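Local atomic coordinates of putative hexulose 6 phosphate synthase (Salmonella typhimurium, PDB entry 3F4W), a protein that is of unconfirmed function but adopts a TIM-barrel fold and belongs to the orotidine 5'-phosphate decarboxylase/HUMPS family. Residues V23-I29 against Y51-E55; Q4-D8 against A189-A193. All coordinates share one frame. Residues are numbered along the deposited sequence.

Contact 1: residues V23-I29 against Y51-E55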
loop_
_atom_site.group_PDB
_atom_site.type_symbol
_atom_site.label_atom_id
_atom_site.label_comp_id
_atom_site.label_asym_id
_atom_site.label_seq_id
_atom_site.Cartn_x
_atom_site.Cartn_y
_atom_site.Cartn_z
ATOM N N VAL A 23 -23.105 2.517 -13.268
ATOM C CA VAL A 23 -23.396 1.879 -11.986
ATOM C C VAL A 23 -24.412 0.733 -12.044
ATOM O O VAL A 23 -24.314 -0.219 -11.269
ATOM C CB VAL A 23 -23.825 2.904 -10.915
ATOM C CG1 VAL A 23 -25.196 3.480 -11.241
ATOM C CG2 VAL A 23 -23.824 2.248 -9.537
ATOM N N ASP A 24 -25.378 0.814 -12.957
ATOM C CA ASP A 24 -26.430 -0.203 -13.039
ATOM C C ASP A 24 -25.919 -1.571 -13.502
ATOM O O ASP A 24 -26.566 -2.593 -13.268
ATOM C CB ASP A 24 -27.574 0.265 -13.950
ATOM C CG ASP A 24 -28.445 1.332 -13.297
ATOM O OD1 ASP A 24 -28.328 1.534 -12.072
ATOM O OD2 ASP A 24 -29.248 1.966 -14.010
ATOM N N ASP A 25 -24.767 -1.585 -14.164
ATOM C CA ASP A 25 -24.178 -2.830 -14.658
ATOM C C ASP A 25 -22.996 -3.311 -13.815
ATOM O O ASP A 25 -22.342 -4.296 -14.163
ATOM C CB ASP A 25 -23.727 -2.669 -16.111
ATOM C CG ASP A 25 -24.891 -2.540 -17.068
ATOM O OD1 ASP A 25 -26.029 -2.869 -16.670
ATOM O OD2 ASP A 25 -24.664 -2.115 -18.219
ATOM N N VAL A 26 -22.734 -2.616 -12.712
ATOM C CA VAL A 26 -21.605 -2.927 -11.839
ATOM C C VAL A 26 -22.094 -3.468 -10.494
ATOM O O VAL A 26 -23.091 -2.993 -9.959
ATOM C CB VAL A 26 -20.740 -1.666 -11.609
ATOM C CG1 VAL A 26 -19.701 -1.905 -10.526
ATOM C CG2 VAL A 26 -20.076 -1.233 -12.911
ATOM N N ASP A 27 -21.394 -4.462 -9.955
ATOM C CA ASP A 27 -21.761 -5.060 -8.670
ATOM C C ASP A 27 -20.930 -4.505 -7.514
ATOM O O ASP A 27 -21.442 -4.288 -6.418
ATOM C CB ASP A 27 -21.587 -6.577 -8.717
ATOM C CG ASP A 27 -22.468 -7.230 -9.756
ATOM O OD1 ASP A 27 -23.704 -7.256 -9.552
ATOM O OD2 ASP A 27 -21.922 -7.713 -10.773
ATOM N N ILE A 28 -19.642 -4.300 -7.757
ATOM C CA ILE A 28 -18.749 -3.782 -6.726
ATOM C C ILE A 28 -17.987 -2.567 -7.230
ATOM O O ILE A 28 -17.319 -2.630 -8.258
ATOM C CB ILE A 28 -17.724 -4.843 -6.284
ATOM C CG1 ILE A 28 -18.435 -6.091 -5.755
ATOM C CG2 ILE A 28 -16.790 -4.262 -5.231
ATOM C CD1 ILE A 28 -17.501 -7.260 -5.474
ATOM N N ILE A 29 -18.097 -1.458 -6.512
ATOM C CA ILE A 29 -17.347 -0.261 -6.855
ATOM C C ILE A 29 -16.029 -0.283 -6.092
ATOM O O ILE A 29 -16.016 -0.321 -4.861
ATOM C CB ILE A 29 -18.129 1.016 -6.496
ATOM C CG1 ILE A 29 -19.524 0.976 -7.126
ATOM C CG2 ILE A 29 -17.354 2.257 -6.927
ATOM C CD1 ILE A 29 -20.367 2.203 -6.833
ATOM N N TYR A 51 -24.344 5.681 -3.512
ATOM C CA TYR A 51 -24.807 4.386 -3.999
ATOM C C TYR A 51 -24.884 3.373 -2.865
ATOM O O TYR A 51 -24.080 2.446 -2.805
ATOM C CB TYR A 51 -23.875 3.871 -5.100
ATOM C CG TYR A 51 -23.599 4.889 -6.184
ATOM C CD1 TYR A 51 -24.498 5.086 -7.226
ATOM C CD2 TYR A 51 -22.440 5.653 -6.165
ATOM C CE1 TYR A 51 -24.247 6.015 -8.217
ATOM C CE2 TYR A 51 -22.183 6.585 -7.151
ATOM C CZ TYR A 51 -23.088 6.760 -8.175
ATOM O OH TYR A 51 -22.829 7.687 -9.157
ATOM N N PRO A 52 -25.859 3.550 -1.960
ATOM C CA PRO A 52 -25.997 2.745 -0.741
ATOM C C PRO A 52 -26.237 1.270 -1.028
ATOM O O PRO A 52 -25.889 0.423 -0.206
ATOM C CB PRO A 52 -27.238 3.341 -0.065
ATOM C CG PRO A 52 -27.398 4.694 -0.660
ATOM C CD PRO A 52 -26.910 4.576 -2.064
ATOM N N HIS A 53 -26.832 0.968 -2.176
ATOM C CA HIS A 53 -27.170 -0.410 -2.514
ATOM C C HIS A 53 -26.048 -1.135 -3.245
ATOM O O HIS A 53 -26.167 -2.320 -3.554
ATOM C CB HIS A 53 -28.458 -0.459 -3.336
ATOM C CG HIS A 53 -29.641 0.112 -2.624
ATOM N ND1 HIS A 53 -30.150 1.360 -2.911
ATOM C CD2 HIS A 53 -30.402 -0.384 -1.621
ATOM C CE1 HIS A 53 -31.182 1.603 -2.124
ATOM N NE2 HIS A 53 -31.356 0.561 -1.330
ATOM N N LYS A 54 -24.960 -0.418 -3.514
ATOM C CA LYS A 54 -23.787 -0.997 -4.162
ATOM C C LYS A 54 -22.719 -1.327 -3.126
ATOM O O LYS A 54 -22.564 -0.605 -2.142
ATOM C CB LYS A 54 -23.214 -0.016 -5.187
ATOM C CG LYS A 54 -24.119 0.232 -6.373
ATOM C CD LYS A 54 -24.247 -1.025 -7.205
ATOM C CE LYS A 54 -25.237 -0.834 -8.331
ATOM N NZ LYS A 54 -25.333 -2.057 -9.156
ATOM N N GLU A 55 -21.985 -2.414 -3.346
ATOM C CA GLU A 55 -20.873 -2.756 -2.466
ATOM C C GLU A 55 -19.647 -1.926 -2.829
ATOM O O GLU A 55 -19.386 -1.666 -4.002
ATOM C CB GLU A 55 -20.558 -4.251 -2.532
ATOM C CG GLU A 55 -21.595 -5.125 -1.846
ATOM C CD GLU A 55 -21.228 -6.597 -1.865
ATOM O OE1 GLU A 55 -21.478 -7.284 -0.849
ATOM O OE2 GLU A 55 -20.691 -7.069 -2.891
HETATM O O HOH W 1 -25.810 -5.438 -8.769
#
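How a lysine can bind the carbonyls of a neighbouring turn is well illustrated where residues 23-29 meet residues 51-55. Val23 opens the first segment in a 3-10 turn; its CG2 lies 3.7 Å from CD1 of Tyr51, whose hydroxyl reaches Asp20 on helix 12-22, and its carbonyl O accepts a hydrogen bond from Lys54 NZ at 3.0 Å. The same ammonium takes the O of Val26 at 2.6 Å, so one charge gathers two carbonyls of a single bend. Asp27 joins in through a water held 2.9 Å from its OD1 and weakly by Lys54 NZ, while its OD2 turns to the backbone of Leu3. At Ile28 the strand begins, in parallel register with Glu55 at a CA-CA distance of 4.9 Å. Ile29 N then donates to Glu55 O at 2.8 Å, and Ile29 CD1 packs 4.1 Å from CD2 of Tyr51. Here neighbouring parallel strands, 28-31 and 55-62, start side by side after their preceding helices, the repeating beta-alpha unit of a TIM barrel.

Contact 2: residues Q4-D8 against A189-A193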
loop_
_atom_site.group_PDB
_atom_site.type_symbol
_atom_site.label_atom_id
_atom_site.label_comp_id
_atom_site.label_asym_id
_atom_site.label_seq_id
_atom_site.Cartn_x
_atom_site.Cartn_y
_atom_site.Cartn_z
ATOM N N GLN A 4 -16.594 -6.161 -10.717
ATOM C CA GLN A 4 -15.990 -5.150 -9.859
ATOM C C GLN A 4 -15.291 -4.118 -10.736
ATOM O O GLN A 4 -14.503 -4.473 -11.611
ATOM C CB GLN A 4 -15.001 -5.807 -8.893
ATOM C CG GLN A 4 -14.159 -4.840 -8.083
ATOM C CD GLN A 4 -13.397 -5.541 -6.971
ATOM O OE1 GLN A 4 -13.926 -6.441 -6.318
ATOM N NE2 GLN A 4 -12.153 -5.130 -6.747
ATOM N N LEU A 5 -15.601 -2.843 -10.513
ATOM C CA LEU A 5 -15.042 -1.753 -11.309
ATOM C C LEU A 5 -13.975 -0.965 -10.550
ATOM O O LEU A 5 -14.275 -0.281 -9.570
ATOM C CB LEU A 5 -16.148 -0.799 -11.760
ATOM C CG LEU A 5 -15.690 0.456 -12.505
ATOM C CD1 LEU A 5 -15.135 0.101 -13.877
ATOM C CD2 LEU A 5 -16.835 1.439 -12.638
ATOM N N ALA A 6 -12.734 -1.047 -11.016
ATOM C CA ALA A 6 -11.640 -0.307 -10.388
ATOM C C ALA A 6 -11.594 1.159 -10.823
ATOM O O ALA A 6 -11.381 1.464 -11.995
ATOM C CB ALA A 6 -10.299 -0.990 -10.671
ATOM N N LEU A 7 -11.800 2.062 -9.868
ATOM C CA LEU A 7 -11.603 3.487 -10.100
ATOM C C LEU A 7 -10.221 3.891 -9.589
ATOM O O LEU A 7 -10.038 4.144 -8.400
ATOM C CB LEU A 7 -12.686 4.307 -9.396
ATOM C CG LEU A 7 -14.138 3.958 -9.733
ATOM C CD1 LEU A 7 -15.087 4.823 -8.926
ATOM C CD2 LEU A 7 -14.401 4.119 -11.220
ATOM N N ASP A 8 -9.247 3.946 -10.490
ATOM C CA ASP A 8 -7.860 4.149 -10.083
ATOM C C ASP A 8 -7.386 5.602 -10.154
ATOM O O ASP A 8 -6.929 6.162 -9.157
ATOM C CB ASP A 8 -6.927 3.246 -10.897
ATOM C CG ASP A 8 -6.968 1.793 -10.438
ATOM O OD1 ASP A 8 -7.430 1.533 -9.306
ATOM O OD2 ASP A 8 -6.532 0.908 -11.209
ATOM N N ALA A 189 -10.354 -0.709 -19.094
ATOM C CA ALA A 189 -11.196 -1.031 -20.244
ATOM C C ALA A 189 -12.474 -0.202 -20.226
ATOM O O ALA A 189 -12.995 0.182 -21.275
ATOM C CB ALA A 189 -11.521 -2.518 -20.275
ATOM N N ILE A 190 -12.971 0.079 -19.026
ATOM C CA ILE A 190 -14.198 0.852 -18.860
ATOM C C ILE A 190 -13.946 2.344 -18.632
ATOM O O ILE A 190 -14.593 3.192 -19.251
ATOM C CB ILE A 190 -15.061 0.287 -17.705
ATOM C CG1 ILE A 190 -15.630 -1.085 -18.090
ATOM C CG2 ILE A 190 -16.176 1.257 -17.348
ATOM C CD1 ILE A 190 -16.236 -1.857 -16.933
ATOM N N THR A 191 -13.007 2.672 -17.750
ATOM C CA THR A 191 -12.778 4.073 -17.402
ATOM C C THR A 191 -12.199 4.886 -18.562
ATOM O O THR A 191 -12.438 6.088 -18.664
ATOM C CB THR A 191 -11.897 4.226 -16.145
ATOM O OG1 THR A 191 -10.651 3.551 -16.346
ATOM C CG2 THR A 191 -12.600 3.636 -14.931
ATOM N N HIS A 192 -11.456 4.224 -19.443
ATOM C CA HIS A 192 -10.876 4.900 -20.600
ATOM C C HIS A 192 -11.654 4.612 -21.879
ATOM O O HIS A 192 -11.195 4.924 -22.978
ATOM C CB HIS A 192 -9.413 4.495 -20.790
ATOM C CG HIS A 192 -8.497 5.009 -19.724
ATOM N ND1 HIS A 192 -8.382 6.349 -19.425
ATOM C CD2 HIS A 192 -7.639 4.364 -18.898
ATOM C CE1 HIS A 192 -7.502 6.507 -18.451
ATOM N NE2 HIS A 192 -7.036 5.317 -18.114
ATOM N N ALA A 193 -12.829 4.009 -21.734
ATOM C CA ALA A 193 -13.655 3.683 -22.886
ATOM C C ALA A 193 -14.281 4.940 -23.472
ATOM O O ALA A 193 -14.682 5.845 -22.739
ATOM C CB ALA A 193 -14.736 2.691 -22.500
HETATM O O HOH W 2 -9.560 2.343 -13.648
#
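In this closed barrel the first strand, 2-7, is packed partly by elements from near the end of the chain, as residues 4-8 against 189-193 illustrate on a small scale, with 150 Å² buried in all. Within the short helix 188-191, Ile190 points at the strand and sets its CD1 3.8 Å from CD1 of Leu5, a purely apolar meeting. Phe18 of helix 12-22 and Ile203 of helix 196-209 also touch Ile190, so the pair sits in the layer between sheet and helices. Thr191 follows and works in two ways. Its methyl CG2 approaches CD2 of Leu7 at 4.2 Å and the carbonyl O of Ala6 at 3.9 Å. Its OG1 is hydrogen-bonded to the O of Gly187, one turn back, and lies 3.2 Å from a water that donates to Ala6 O at 2.6 Å. At His192 the backbone leaves helical geometry, and Ala193 N closes the turn on Ile190 O at 3.2 Å. No direct hydrogen bond joins the two segments: the chemistry implies an interface of van der Waals packing in which one water bridges Ala6 O and Thr191 OG1.

How the contacts relate
Strand pairing is what joins the two contacts, whose centres lie 13 Å apart. Strands 2-7 and 28-31 are neighbours in the barrel, and a probable hydrogen bond of 2.8 Å from Leu5 N to Ile28 O ties contact 2 directly to contact 1. Packing reinforces it: Val26 CG1 lies 3.9 Å from Leu5 CB, and Ile29 CG2 4.0 Å from Leu7 CD1. Contact 1 is local, joining the starts of strands 28-31 and 55-62 and the turns before them, whereas contact 2 brings the beginning of the chain against helix 188-191, which follows strand 183-186. Their relation to the bound malonate ion differs too: the side chain of Ala6 is about 4 Å from it, that of Ile28 about 12 Å.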